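Local atomic coordinates of SAM-dependent O-methyltransferase (Thermotoga maritima, PDB entry 1O54), a protein that probably catalyses the S-adenosyl-L-methionine-dependent methylation of N1 of adenosine 58 in tRNA, working as a homotetramer built from two dimers. Residues Pro98-Phe103 with His260-Ile265; Val110-Arg115 with Gly135-Val140; Arg115-Gly120 with Glu175-Lys180; Leu229-Ile234 with Ile265-Val270. One frame throughout, in Å; residues are numbered along the deposited sequence.

Contact 1: residues Pro98-Phe103 with His260-Ile265; sequences PKDSSF and HTAYMI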
loop_
_atom_site.group_PDB
_atom_site.type_symbol
_atom_site.label_atom_id
_atom_site.label_comp_id
_atom_site.label_asym_id
_atom_site.label_seq_id
_atom_site.Cartn_x
_atom_site.Cartn_y
_atom_site.Cartn_z
ATOM N N PRO A 98 -0.812 7.326 -16.435
ATOM C CA PRO A 98 -2.195 7.742 -16.191
ATOM C C PRO A 98 -2.677 7.797 -14.753
ATOM O O PRO A 98 -3.412 8.717 -14.400
ATOM C CB PRO A 98 -2.998 6.657 -16.923
ATOM C CG PRO A 98 -2.136 6.348 -18.100
ATOM C CD PRO A 98 -0.726 6.319 -17.529
ATOM N N LYS A 99 -2.296 6.818 -13.920
ATOM C CA LYS A 99 -2.680 6.869 -12.502
ATOM C C LYS A 99 -2.195 8.178 -11.863
ATOM O O LYS A 99 -2.836 8.733 -10.972
ATOM C CB LYS A 99 -2.111 5.673 -11.711
ATOM C CG LYS A 99 -0.586 5.677 -11.461
ATOM C CD LYS A 99 -0.214 4.639 -10.403
ATOM C CE LYS A 99 1.144 4.805 -9.861
ATOM N NZ LYS A 99 1.304 5.843 -8.857
ATOM N N ASP A 100 -1.073 8.691 -12.346
ATOM C CA ASP A 100 -0.565 9.935 -11.810
ATOM C C ASP A 100 -1.132 11.134 -12.594
ATOM O O ASP A 100 -1.513 12.104 -11.994
ATOM C CB ASP A 100 0.965 9.969 -11.845
ATOM C CG ASP A 100 1.616 8.940 -10.917
ATOM O OD1 ASP A 100 1.039 8.560 -9.840
ATOM O OD2 ASP A 100 2.762 8.498 -11.183
ATOM N N SER A 101 -1.061 11.108 -13.923
ATOM C CA SER A 101 -1.464 12.269 -14.713
ATOM C C SER A 101 -2.905 12.737 -14.441
ATOM O O SER A 101 -3.145 13.929 -14.328
ATOM C CB SER A 101 -1.213 12.033 -16.215
ATOM O OG SER A 101 -1.938 10.941 -16.666
ATOM N N SER A 102 -3.846 11.804 -14.303
ATOM C CA SER A 102 -5.232 12.149 -14.024
ATOM C C SER A 102 -5.364 12.919 -12.695
ATOM O O SER A 102 -6.036 13.966 -12.591
ATOM C CB SER A 102 -6.077 10.852 -14.030
ATOM O OG SER A 102 -5.589 9.845 -13.130
ATOM N N PHE A 103 -4.701 12.384 -11.680
ATOM C CA PHE A 103 -4.697 12.980 -10.364
ATOM C C PHE A 103 -4.041 14.367 -10.391
ATOM O O PHE A 103 -4.574 15.345 -9.819
ATOM C CB PHE A 103 -3.986 12.038 -9.407
ATOM C CG PHE A 103 -3.855 12.582 -8.004
ATOM C CD1 PHE A 103 -4.955 12.675 -7.157
ATOM C CD2 PHE A 103 -2.613 12.949 -7.520
ATOM C CE1 PHE A 103 -4.809 13.163 -5.852
ATOM C CE2 PHE A 103 -2.462 13.394 -6.241
ATOM C CZ PHE A 103 -3.557 13.502 -5.401
ATOM N N HIS A 260 6.114 1.612 -7.847
ATOM C CA HIS A 260 6.482 3.048 -7.883
ATOM C C HIS A 260 6.549 3.676 -9.292
ATOM O O HIS A 260 7.154 3.126 -10.198
ATOM C CB HIS A 260 7.841 3.216 -7.196
ATOM C CG HIS A 260 8.340 4.619 -7.138
ATOM N ND1 HIS A 260 7.755 5.583 -6.348
ATOM C CD2 HIS A 260 9.429 5.200 -7.704
ATOM C CE1 HIS A 260 8.436 6.710 -6.462
ATOM N NE2 HIS A 260 9.459 6.504 -7.279
ATOM N N THR A 261 5.929 4.841 -9.464
ATOM C CA THR A 261 6.123 5.652 -10.659
ATOM C C THR A 261 6.875 6.941 -10.278
ATOM O O THR A 261 8.034 7.153 -10.714
ATOM C CB THR A 261 4.783 6.011 -11.304
ATOM O OG1 THR A 261 3.851 6.484 -10.318
ATOM C CG2 THR A 261 4.146 4.784 -11.894
ATOM N N ALA A 262 6.257 7.739 -9.404
ATOM C CA ALA A 262 6.778 9.060 -9.076
ATOM C C ALA A 262 6.195 9.636 -7.778
ATOM O O ALA A 262 5.039 9.401 -7.452
ATOM C CB ALA A 262 6.480 10.033 -10.243
ATOM N N TYR A 263 7.005 10.418 -7.065
ATOM C CA TYR A 263 6.539 11.275 -5.978
ATOM C C TYR A 263 5.986 12.521 -6.649
ATOM O O TYR A 263 6.621 13.058 -7.540
ATOM C CB TYR A 263 7.671 11.640 -5.037
ATOM C CG TYR A 263 8.261 10.407 -4.373
ATOM C CD1 TYR A 263 9.411 9.813 -4.844
ATOM C CD2 TYR A 263 7.595 9.797 -3.311
ATOM C CE1 TYR A 263 9.929 8.678 -4.235
ATOM C CE2 TYR A 263 8.104 8.639 -2.704
ATOM C CZ TYR A 263 9.268 8.105 -3.167
ATOM O OH TYR A 263 9.829 6.971 -2.592
ATOM N N MET A 264 4.791 12.931 -6.253
ATOM C CA MET A 264 4.153 14.110 -6.800
ATOM C C MET A 264 4.177 15.237 -5.785
ATOM O O MET A 264 3.731 15.041 -4.643
ATOM C CB MET A 264 2.714 13.787 -7.132
ATOM C CG MET A 264 2.599 12.680 -8.148
ATOM S SD MET A 264 0.921 12.076 -8.448
ATOM C CE MET A 264 0.639 11.017 -6.979
ATOM N N ILE A 265 4.640 16.408 -6.198
ATOM C CA ILE A 265 4.745 17.550 -5.305
ATOM C C ILE A 265 3.897 18.672 -5.831
ATOM O O ILE A 265 3.982 18.981 -7.014
ATOM C CB ILE A 265 6.208 18.023 -5.200
ATOM C CG1 ILE A 265 7.160 16.872 -4.770
ATOM C CG2 ILE A 265 6.320 19.180 -4.231
ATOM C CD1 ILE A 265 8.620 17.207 -4.923
HETATM O O HOH W 1 4.221 5.639 -7.267
HETATM O O HOH W 2 2.692 8.099 -7.388
#

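Contact 2: residues Val110-Arg115 with Gly135-Val140; sequences VKEGDR and GSSGKV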
loop_
_atom_site.group_PDB
_atom_site.type_symbol
_atom_site.label_atom_id
_atom_site.label_comp_id
_atom_site.label_asym_id
_atom_site.label_seq_id
_atom_site.Cartn_x
_atom_site.Cartn_y
_atom_site.Cartn_z
ATOM N N VAL A 110 -7.194 21.966 -13.508
ATOM C CA VAL A 110 -7.201 22.333 -14.927
ATOM C C VAL A 110 -8.641 22.257 -15.455
ATOM O O VAL A 110 -9.326 21.244 -15.297
ATOM C CB VAL A 110 -6.247 21.487 -15.793
ATOM C CG1 VAL A 110 -6.228 21.986 -17.200
ATOM C CG2 VAL A 110 -4.843 21.447 -15.190
ATOM N N LYS A 111 -9.077 23.360 -16.058
ATOM C CA LYS A 111 -10.466 23.524 -16.446
ATOM C C LYS A 111 -10.576 24.396 -17.686
ATOM O O LYS A 111 -9.605 24.988 -18.160
ATOM C CB LYS A 111 -11.230 24.158 -15.303
ATOM C CG LYS A 111 -10.824 25.568 -15.046
ATOM C CD LYS A 111 -11.384 26.135 -13.745
ATOM C CE LYS A 111 -11.253 27.675 -13.760
ATOM N NZ LYS A 111 -9.861 28.238 -13.790
ATOM N N GLU A 112 -11.792 24.423 -18.223
ATOM C CA GLU A 112 -12.096 25.125 -19.480
ATOM C C GLU A 112 -11.507 26.511 -19.478
ATOM O O GLU A 112 -11.774 27.317 -18.575
ATOM C CB GLU A 112 -13.618 25.201 -19.679
ATOM C CG GLU A 112 -14.043 25.815 -21.012
ATOM C CD GLU A 112 -13.779 24.946 -22.215
ATOM O OE1 GLU A 112 -13.269 25.489 -23.247
ATOM O OE2 GLU A 112 -14.087 23.732 -22.155
ATOM N N GLY A 113 -10.768 26.823 -20.530
ATOM C CA GLY A 113 -10.201 28.152 -20.717
ATOM C C GLY A 113 -8.873 28.427 -20.028
ATOM O O GLY A 113 -8.298 29.505 -20.206
ATOM N N ASP A 114 -8.394 27.504 -19.210
ATOM C CA ASP A 114 -7.144 27.679 -18.513
ATOM C C ASP A 114 -5.961 27.775 -19.484
ATOM O O ASP A 114 -5.962 27.181 -20.581
ATOM C CB ASP A 114 -6.837 26.549 -17.556
ATOM C CG ASP A 114 -7.495 26.679 -16.206
ATOM O OD1 ASP A 114 -8.149 27.727 -15.920
ATOM O OD2 ASP A 114 -7.390 25.720 -15.385
ATOM N N ARG A 115 -4.995 28.564 -19.064
ATOM C CA ARG A 115 -3.683 28.644 -19.692
ATOM C C ARG A 115 -2.708 27.886 -18.771
ATOM O O ARG A 115 -2.574 28.218 -17.574
ATOM C CB ARG A 115 -3.249 30.104 -19.843
ATOM C CG ARG A 115 -4.107 30.849 -20.883
ATOM C CD ARG A 115 -4.053 32.387 -20.786
ATOM N NE ARG A 115 -2.713 32.887 -21.090
ATOM C CZ ARG A 115 -1.837 33.366 -20.192
ATOM N NH1 ARG A 115 -2.127 33.417 -18.904
ATOM N NH2 ARG A 115 -0.675 33.833 -20.601
ATOM N N GLY A 135 -10.034 22.294 -22.336
ATOM C CA GLY A 135 -11.148 22.504 -23.250
ATOM C C GLY A 135 -10.735 23.132 -24.565
ATOM O O GLY A 135 -9.556 23.378 -24.825
ATOM N N SER A 136 -11.706 23.390 -25.433
ATOM C CA SER A 136 -11.391 24.037 -26.702
ATOM C C SER A 136 -10.924 25.492 -26.562
ATOM O O SER A 136 -10.296 26.029 -27.488
ATOM C CB SER A 136 -12.598 23.997 -27.655
ATOM O OG SER A 136 -13.676 24.755 -27.137
ATOM N N SER A 137 -11.265 26.140 -25.452
ATOM C CA SER A 137 -10.952 27.570 -25.244
ATOM C C SER A 137 -9.651 27.877 -24.469
ATOM O O SER A 137 -9.226 29.040 -24.377
ATOM C CB SER A 137 -12.148 28.280 -24.568
ATOM O OG SER A 137 -12.271 27.936 -23.180
ATOM N N GLY A 138 -9.061 26.849 -23.882
ATOM C CA GLY A 138 -7.821 26.975 -23.137
ATOM C C GLY A 138 -6.612 26.712 -24.020
ATOM O O GLY A 138 -6.732 26.498 -25.239
ATOM N N LYS A 139 -5.442 26.678 -23.396
ATOM C CA LYS A 139 -4.214 26.428 -24.124
ATOM C C LYS A 139 -3.144 25.864 -23.209
ATOM O O LYS A 139 -3.006 26.329 -22.054
ATOM C CB LYS A 139 -3.683 27.714 -24.724
ATOM C CG LYS A 139 -2.582 27.525 -25.768
ATOM C CD LYS A 139 -3.079 26.775 -27.019
ATOM C CE LYS A 139 -3.922 27.655 -27.930
ATOM N NZ LYS A 139 -4.196 27.070 -29.283
ATOM N N VAL A 140 -2.393 24.898 -23.738
ATOM C CA VAL A 140 -1.185 24.380 -23.099
ATOM C C VAL A 140 0.025 24.912 -23.852
ATOM O O VAL A 140 0.152 24.722 -25.061
ATOM C CB VAL A 140 -1.168 22.841 -23.060
ATOM C CG1 VAL A 140 0.063 22.326 -22.315
ATOM C CG2 VAL A 140 -2.454 22.340 -22.393
HETATM O O HOH W 3 -14.719 22.787 -24.637
HETATM O O HOH W 4 -7.781 30.827 -22.452
#

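Contact 3: residues Arg115-Gly120 with Glu175-Lys180; sequences RIIDTG and EGFDEK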
loop_
_atom_site.group_PDB
_atom_site.type_symbol
_atom_site.label_atom_id
_atom_site.label_comp_id
_atom_site.label_asym_id
_atom_site.label_seq_id
_atom_site.Cartn_x
_atom_site.Cartn_y
_atom_site.Cartn_z
ATOM N N ARG A 115 -4.995 28.564 -19.064
ATOM C CA ARG A 115 -3.683 28.644 -19.692
ATOM C C ARG A 115 -2.708 27.886 -18.771
ATOM O O ARG A 115 -2.574 28.218 -17.574
ATOM C CB ARG A 115 -3.249 30.104 -19.843
ATOM C CG ARG A 115 -4.107 30.849 -20.883
ATOM C CD ARG A 115 -4.053 32.387 -20.786
ATOM N NE ARG A 115 -2.713 32.887 -21.090
ATOM C CZ ARG A 115 -1.837 33.366 -20.192
ATOM N NH1 ARG A 115 -2.127 33.417 -18.904
ATOM N NH2 ARG A 115 -0.675 33.833 -20.601
ATOM N N ILE A 116 -2.028 26.903 -19.344
ATOM C CA ILE A 116 -1.228 25.952 -18.589
ATOM C C ILE A 116 0.165 25.864 -19.232
ATOM O O ILE A 116 0.256 25.769 -20.460
ATOM C CB ILE A 116 -1.858 24.548 -18.689
ATOM C CG1 ILE A 116 -3.299 24.534 -18.174
ATOM C CG2 ILE A 116 -0.965 23.527 -17.963
ATOM C CD1 ILE A 116 -3.449 24.840 -16.753
ATOM N N ILE A 117 1.218 25.866 -18.426
ATOM C CA ILE A 117 2.578 25.602 -18.923
ATOM C C ILE A 117 2.894 24.139 -18.603
ATOM O O ILE A 117 2.656 23.678 -17.489
ATOM C CB ILE A 117 3.599 26.566 -18.301
ATOM C CG1 ILE A 117 3.426 27.972 -18.919
ATOM C CG2 ILE A 117 5.028 26.087 -18.459
ATOM C CD1 ILE A 117 4.169 29.047 -18.198
ATOM N N ASP A 118 3.485 23.450 -19.565
ATOM C CA ASP A 118 3.934 22.065 -19.406
ATOM C C ASP A 118 5.374 21.993 -19.892
ATOM O O ASP A 118 5.682 22.397 -21.003
ATOM C CB ASP A 118 3.051 21.184 -20.280
ATOM C CG ASP A 118 3.427 19.720 -20.227
ATOM O OD1 ASP A 118 3.457 19.056 -21.309
ATOM O OD2 ASP A 118 3.736 19.154 -19.160
ATOM N N THR A 119 6.284 21.495 -19.065
ATOM C CA THR A 119 7.657 21.325 -19.524
ATOM C C THR A 119 8.411 20.319 -18.652
ATOM O O THR A 119 8.206 20.342 -17.462
ATOM C CB THR A 119 8.373 22.678 -19.509
ATOM O OG1 THR A 119 9.642 22.583 -20.196
ATOM C CG2 THR A 119 8.693 23.198 -18.111
ATOM N N GLY A 120 9.258 19.452 -19.208
ATOM C CA GLY A 120 9.354 19.125 -20.608
ATOM C C GLY A 120 8.124 18.379 -21.056
ATOM O O GLY A 120 7.170 18.231 -20.297
ATOM N N GLU A 175 15.890 30.648 -19.596
ATOM C CA GLU A 175 15.617 32.087 -19.754
ATOM C C GLU A 175 14.200 32.511 -19.278
ATOM O O GLU A 175 13.793 33.669 -19.483
ATOM C CB GLU A 175 15.735 32.444 -21.225
ATOM N N GLY A 176 13.457 31.582 -18.679
ATOM C CA GLY A 176 12.107 31.865 -18.202
ATOM C C GLY A 176 11.047 31.599 -19.266
ATOM O O GLY A 176 11.357 31.357 -20.436
ATOM N N PHE A 177 9.792 31.591 -18.838
ATOM C CA PHE A 177 8.663 31.412 -19.716
ATOM C C PHE A 177 8.180 32.745 -20.273
ATOM O O PHE A 177 8.326 33.800 -19.618
ATOM C CB PHE A 177 7.543 30.707 -18.945
ATOM C CG PHE A 177 7.980 29.407 -18.340
ATOM C CD1 PHE A 177 8.299 29.317 -17.007
ATOM C CD2 PHE A 177 8.107 28.272 -19.130
ATOM C CE1 PHE A 177 8.726 28.117 -16.454
ATOM C CE2 PHE A 177 8.570 27.086 -18.587
ATOM C CZ PHE A 177 8.857 27.000 -17.246
ATOM N N ASP A 178 7.608 32.724 -21.471
ATOM C CA ASP A 178 7.085 33.937 -22.068
ATOM C C ASP A 178 5.770 34.392 -21.433
ATOM O O ASP A 178 5.446 35.597 -21.471
ATOM C CB ASP A 178 6.812 33.734 -23.553
ATOM C CG ASP A 178 8.053 33.428 -24.343
ATOM O OD1 ASP A 178 9.168 33.840 -23.933
ATOM O OD2 ASP A 178 8.002 32.793 -25.418
ATOM N N GLU A 179 5.017 33.436 -20.910
ATOM C CA GLU A 179 3.664 33.671 -20.439
ATOM C C GLU A 179 3.701 34.098 -18.976
ATOM O O GLU A 179 4.520 33.597 -18.183
ATOM C CB GLU A 179 2.813 32.422 -20.559
ATOM C CG GLU A 179 2.652 31.887 -21.966
ATOM C CD GLU A 179 3.901 31.189 -22.507
ATOM O OE1 GLU A 179 4.741 30.690 -21.719
ATOM O OE2 GLU A 179 4.010 31.114 -23.741
ATOM N N LYS A 180 2.780 35.002 -18.626
ATOM C CA LYS A 180 2.532 35.379 -17.256
ATOM C C LYS A 180 1.096 35.078 -16.884
ATOM O O LYS A 180 0.212 34.915 -17.734
ATOM C CB LYS A 180 2.775 36.882 -17.050
ATOM C CG LYS A 180 4.187 37.326 -17.306
ATOM C CD LYS A 180 5.140 36.816 -16.251
ATOM C CE LYS A 180 6.476 37.589 -16.288
ATOM N NZ LYS A 180 7.696 36.721 -16.263
#

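Contact 4: residues Leu229-Ile234 with Ile265-Val270; sequences LPFIRI and IFATKV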
loop_
_atom_site.group_PDB
_atom_site.type_symbol
_atom_site.label_atom_id
_atom_site.label_comp_id
_atom_site.label_asym_id
_atom_site.label_seq_id
_atom_site.Cartn_x
_atom_site.Cartn_y
_atom_site.Cartn_z
ATOM N N LEU A 229 10.646 30.195 -1.639
ATOM C CA LEU A 229 9.829 31.097 -2.463
ATOM C C LEU A 229 8.409 31.247 -1.893
ATOM O O LEU A 229 8.027 30.500 -0.977
ATOM C CB LEU A 229 9.751 30.557 -3.885
ATOM C CG LEU A 229 10.981 30.732 -4.771
ATOM C CD1 LEU A 229 10.851 29.804 -5.928
ATOM C CD2 LEU A 229 11.065 32.146 -5.242
ATOM N N PRO A 230 7.638 32.237 -2.368
ATOM C CA PRO A 230 6.264 32.414 -1.893
ATOM C C PRO A 230 5.275 31.363 -2.465
ATOM O O PRO A 230 4.520 31.622 -3.413
ATOM C CB PRO A 230 5.930 33.852 -2.312
ATOM C CG PRO A 230 7.221 34.477 -2.637
ATOM C CD PRO A 230 8.016 33.348 -3.251
ATOM N N PHE A 231 5.301 30.220 -1.800
ATOM C CA PHE A 231 4.443 29.065 -2.090
ATOM C C PHE A 231 3.840 28.600 -0.774
ATOM O O PHE A 231 4.541 28.570 0.286
ATOM C CB PHE A 231 5.265 27.930 -2.656
ATOM C CG PHE A 231 5.562 28.032 -4.143
ATOM C CD1 PHE A 231 6.875 28.212 -4.600
ATOM C CD2 PHE A 231 4.542 27.931 -5.073
ATOM C CE1 PHE A 231 7.143 28.269 -5.959
ATOM C CE2 PHE A 231 4.815 27.986 -6.428
ATOM C CZ PHE A 231 6.115 28.133 -6.867
ATOM N N ILE A 232 2.557 28.244 -0.816
ATOM C CA ILE A 232 1.866 27.678 0.341
ATOM C C ILE A 232 1.186 26.389 -0.082
ATOM O O ILE A 232 1.229 26.012 -1.284
ATOM C CB ILE A 232 0.862 28.704 0.946
ATOM C CG1 ILE A 232 -0.253 28.998 -0.064
ATOM C CG2 ILE A 232 1.612 29.983 1.380
ATOM C CD1 ILE A 232 -1.438 29.703 0.575
ATOM N N ARG A 233 0.523 25.718 0.891
ATOM C CA ARG A 233 -0.219 24.477 0.615
ATOM C C ARG A 233 0.702 23.489 -0.121
ATOM O O ARG A 233 0.311 22.833 -1.090
ATOM C CB ARG A 233 -1.509 24.759 -0.171
ATOM C CG ARG A 233 -2.501 25.663 0.561
ATOM C CD ARG A 233 -3.791 25.871 -0.235
ATOM N NE ARG A 233 -4.760 24.823 0.033
ATOM C CZ ARG A 233 -5.880 24.623 -0.643
ATOM N NH1 ARG A 233 -6.211 25.387 -1.663
ATOM N NH2 ARG A 233 -6.685 23.655 -0.286
ATOM N N ILE A 234 1.923 23.342 0.381
ATOM C CA ILE A 234 2.868 22.392 -0.247
ATOM C C ILE A 234 2.511 21.004 0.242
ATOM O O ILE A 234 2.421 20.744 1.479
ATOM C CB ILE A 234 4.344 22.739 0.107
ATOM C CG1 ILE A 234 4.708 24.102 -0.452
ATOM C CG2 ILE A 234 5.296 21.688 -0.483
ATOM C CD1 ILE A 234 5.935 24.683 0.123
ATOM N N ILE A 265 4.640 16.408 -6.198
ATOM C CA ILE A 265 4.745 17.550 -5.305
ATOM C C ILE A 265 3.897 18.672 -5.831
ATOM O O ILE A 265 3.982 18.981 -7.014
ATOM C CB ILE A 265 6.208 18.023 -5.200
ATOM C CG1 ILE A 265 7.160 16.872 -4.770
ATOM C CG2 ILE A 265 6.320 19.180 -4.231
ATOM C CD1 ILE A 265 8.620 17.207 -4.923
ATOM N N PHE A 266 3.098 19.281 -4.951
ATOM C CA PHE A 266 2.197 20.366 -5.331
ATOM C C PHE A 266 2.448 21.574 -4.459
ATOM O O PHE A 266 2.846 21.439 -3.307
ATOM C CB PHE A 266 0.764 19.880 -5.084
ATOM C CG PHE A 266 0.394 18.644 -5.873
ATOM C CD1 PHE A 266 0.599 17.392 -5.328
ATOM C CD2 PHE A 266 -0.118 18.729 -7.132
ATOM C CE1 PHE A 266 0.286 16.220 -6.060
ATOM C CE2 PHE A 266 -0.450 17.571 -7.858
ATOM C CZ PHE A 266 -0.224 16.328 -7.308
ATOM N N ALA A 267 2.169 22.762 -4.986
ATOM C CA ALA A 267 2.270 24.004 -4.246
ATOM C C ALA A 267 1.382 25.055 -4.929
ATOM O O ALA A 267 1.042 24.928 -6.105
ATOM C CB ALA A 267 3.690 24.450 -4.199
ATOM N N THR A 268 0.990 26.062 -4.155
ATOM C CA THR A 268 0.176 27.173 -4.636
ATOM C C THR A 268 0.956 28.459 -4.511
ATOM O O THR A 268 1.451 28.747 -3.427
ATOM C CB THR A 268 -1.097 27.230 -3.781
ATOM O OG1 THR A 268 -1.877 26.033 -4.006
ATOM C CG2 THR A 268 -1.974 28.407 -4.184
ATOM N N LYS A 269 1.041 29.215 -5.598
ATOM C CA LYS A 269 1.725 30.494 -5.609
ATOM C C LYS A 269 0.950 31.560 -4.875
ATOM O O LYS A 269 -0.250 31.758 -5.107
ATOM C CB LYS A 269 1.955 30.959 -7.043
ATOM C CG LYS A 269 2.791 32.273 -7.159
ATOM C CD LYS A 269 2.291 33.134 -8.161
ATOM C CE LYS A 269 2.874 34.522 -8.169
ATOM N NZ LYS A 269 3.648 34.720 -9.404
ATOM N N VAL A 270 1.658 32.295 -4.032
ATOM C CA VAL A 270 1.145 33.537 -3.462
ATOM C C VAL A 270 2.087 34.676 -3.839
ATOM O O VAL A 270 3.214 34.443 -4.292
ATOM C CB VAL A 270 0.955 33.425 -1.966
ATOM C CG1 VAL A 270 -0.135 32.387 -1.676
ATOM C CG2 VAL A 270 2.284 33.088 -1.234
HETATM O O HOH W 5 -0.998 23.547 -3.420
HETATM O O HOH W 6 -4.633 26.370 -3.928
#

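Contact 1: residues Pro98-Phe103 with His260-Ile265
Met264 lays its thioether against the rim of the Phe103 ring, with SD 3.8 Å from Phe103 CD2 and close to the ring plane, a Met-aromatic contact made at the edge. The Met264 chain bends at its last torsion (chi3 -78°), which brings CE back so that it too lies 3.8 Å from Phe103 CD2. The same sulfur also borders the neighbouring carboxylate, 3.8 Å from Asp100 OD1, so Met264 joins the apolar and polar halves of the contact. In the polar half, Lys99 and Asp100 each meet Thr261 tip to tip. Lys99 NZ donates to Thr261 OG1 at 3.0 Å, and the threonine hydroxyl in turn donates to Asp100 OD2; their 2.4 Å separation is so short that its exact value is doubtful. Lys99 NZ also forms a salt bridge with Asp100 OD1 at 2.9 Å, arriving on the syn side but 31° out of the carboxylate plane, and it has a further hydrogen bond to Ser239 OG of strand 234-245. A water donates to both Asp100 OD1 and the carbonyl oxygen of Ala262, a further, water-mediated link. An alanine in place of Lys99 would probably leave Asp100 OD1 without its cationic mate and the Thr261 hydroxyl and Ser239 without this donor. The Phe103 ring also meets that of Phe241 of the second subunit. Lys99 NZ is thus shared among Asp100 OD1, Thr261 OG1 and Ser239 OG, and its positive charge probably lowers the cost of burying the Asp100 carboxylate.

Contact 2: residues Val110-Arg115 with Gly135-Val140
Glu112 reaches from the turn before strand 115-119 to Ser137 in the loop between helix 125-134 and strand 139-143, across the base of a beta-alpha-beta unit of the class I methyltransferase fold. From CB the chain runs out with CG anti to the backbone N (chi1 -175°), and CG comes 3.5 Å from Ser137 OG. It then bends at chi2, which sets CD 3.7 Å from Gly135 CA. At the tip OE1 takes two hydrogen bonds from one residue: Ser137 OG donates at 2.6 Å to the anti lone pair of Glu112 OE1, while Ser137 N, at 3.0 Å, approaches nearly along the C-O axis. The other oxygen, OE2, lies 3.4 Å from Gly135 CA, where a CB would collide with it. A water donates to OE2, and Arg165 of the second subunit forms a salt bridge with it, so this carboxylate serves both the loop and the subunit interface. Gly113, with its positive phi, is the third residue of a type II turn from Lys111 to Asp114. Lys111 NZ closes a salt bridge to Asp114 OD1 across the turn, meeting its syn lone pair. Further along, the two segments pair as parallel strands, Arg115 with Lys139. The first bond there runs from Lys139 N to Asp114 O at 2.9 Å, and a CB on Gly138 would lie 2.6 Å from that same oxygen, a clash.

Contact 3: residues Arg115-Gly120 with Glu175-Lys180
Lys180 O is gripped by both terminal nitrogens of Arg115, NH1 at 3.0 Å and NH2 at 3.2 Å. The carbonyl oxygen lies only 6° out of the guanidinium plane, so one acceptor meets the group end-on, and this double grip limits its rotation. The Arg115 chain bends at chi3, and NH2 also passes 3.8 Å from Glu179 CB. Replacing Arg115 by a leucine would probably leave Lys180 O without these two donors and that end of the loop less firmly held. Farther along, Ile117 sets CG2 over one face of the Phe177 ring, a CH-pi contact 4.0 Å from the ring centroid, and its CD1 rests 3.8 Å from Phe177 CB. A chi1 of -73° sets CG1 anti to the carbonyl carbon, and CG2 is then anti to the backbone N, over the aromatic face. Thr119 meets the same ring tip to tip, its CG2 lying 3.9 Å from Phe177 CZ and near the ring plane. The Glu179 carboxylate bends back beside Ile117, with OE1 3.9 Å from Ile117 CD1, but Tyr143 OH binds OE1 and Lys169 forms a salt bridge with OE2. The ring of Phe177 packs edge-to-face with Tyr143 and also leans on Cys199 and Ala202 of helix 196-202. Strand 115-119 is the first strand of the class I methyltransferase sheet, and Gly120 starts a glycine-rich sequence consistent with the Rossmann-type S-adenosyl-L-methionine loop. Loop 175-180 covers one side of this strand, which runs between the parallel strands 139-143 and 182-187; on the other side Ile116 and Asp118 pack on helix 125-134.

Contact 4: residues Leu229-Ile234 with Ile265-Val270
Ile232 and Val270 cross at about a right angle, bringing Ile232 CD1 to 3.7 Å from Val270 CG1. Ile232 has CG1 between the backbone N and the carbonyl carbon (chi1 65°), which puts it beside Val270 CG1. The other branch of the valine, CG2, turns to Pro230 and lies 3.9 Å from Pro230 CB. Phe231 points to the opposite face of the sheet from Ile232. Its ring slants against Ala267, with CD2 3.7 Å from Ala267 CB, and presents its edge to Thr268 O. Ile234 closes on the same methyl, its CG1 3.9 Å from Ala267 CB. The strands are antiparallel: Phe231 and Lys269 form a non-hydrogen-bonded pair, Ile232 and Thr268 a hydrogen-bonded one, with Ile232 N to Thr268 O and Thr268 N to Ile232 O each 2.9 Å. Strand 263-269 is the reversed strand of the class I methyltransferase sheet, inserted between strand 207-213 and the chain of 231-245. At Arg233 the backbone takes left-handed angles (phi 52°, psi 46°) and turns a corner. Two waters bind Thr268 OG1, one linking it to Arg233 O and the other, weakly, to Arg233 NH1. The guanidinium forms salt bridges with Glu35 and Asp84 of the second subunit. On the Phe231 face, Trp200 meets the ring edge-to-face and Lys269 in a cation-pi contact. The Ile232 and Thr268 side packs instead on Tyr76 and Leu78 of the second subunit.

Overall arrangement
All four contacts reach one mixed sheet. Contacts 1 and 4 divide strand 263-269 between them, share Ile265 and touch where Phe103 CE2 lies 3.8 Å from Phe266 CZ. Contacts 2 and 3 share Arg115 and are stitched by Lys139 O to Ile116 N at 2.9 Å, a probable hydrogen bond; their centres are 14 Å apart. Contacts 1, 2 and 4 also touch the second subunit. The predicted S-adenosyl-L-methionine site lies nearest contacts 1 and 3: the Thr119 side chain is about 6 Å from that of Glu144, and the side chains of Thr119 and Ala262 are each about 7 Å from that of Asp188. Contact 2 lies away from it.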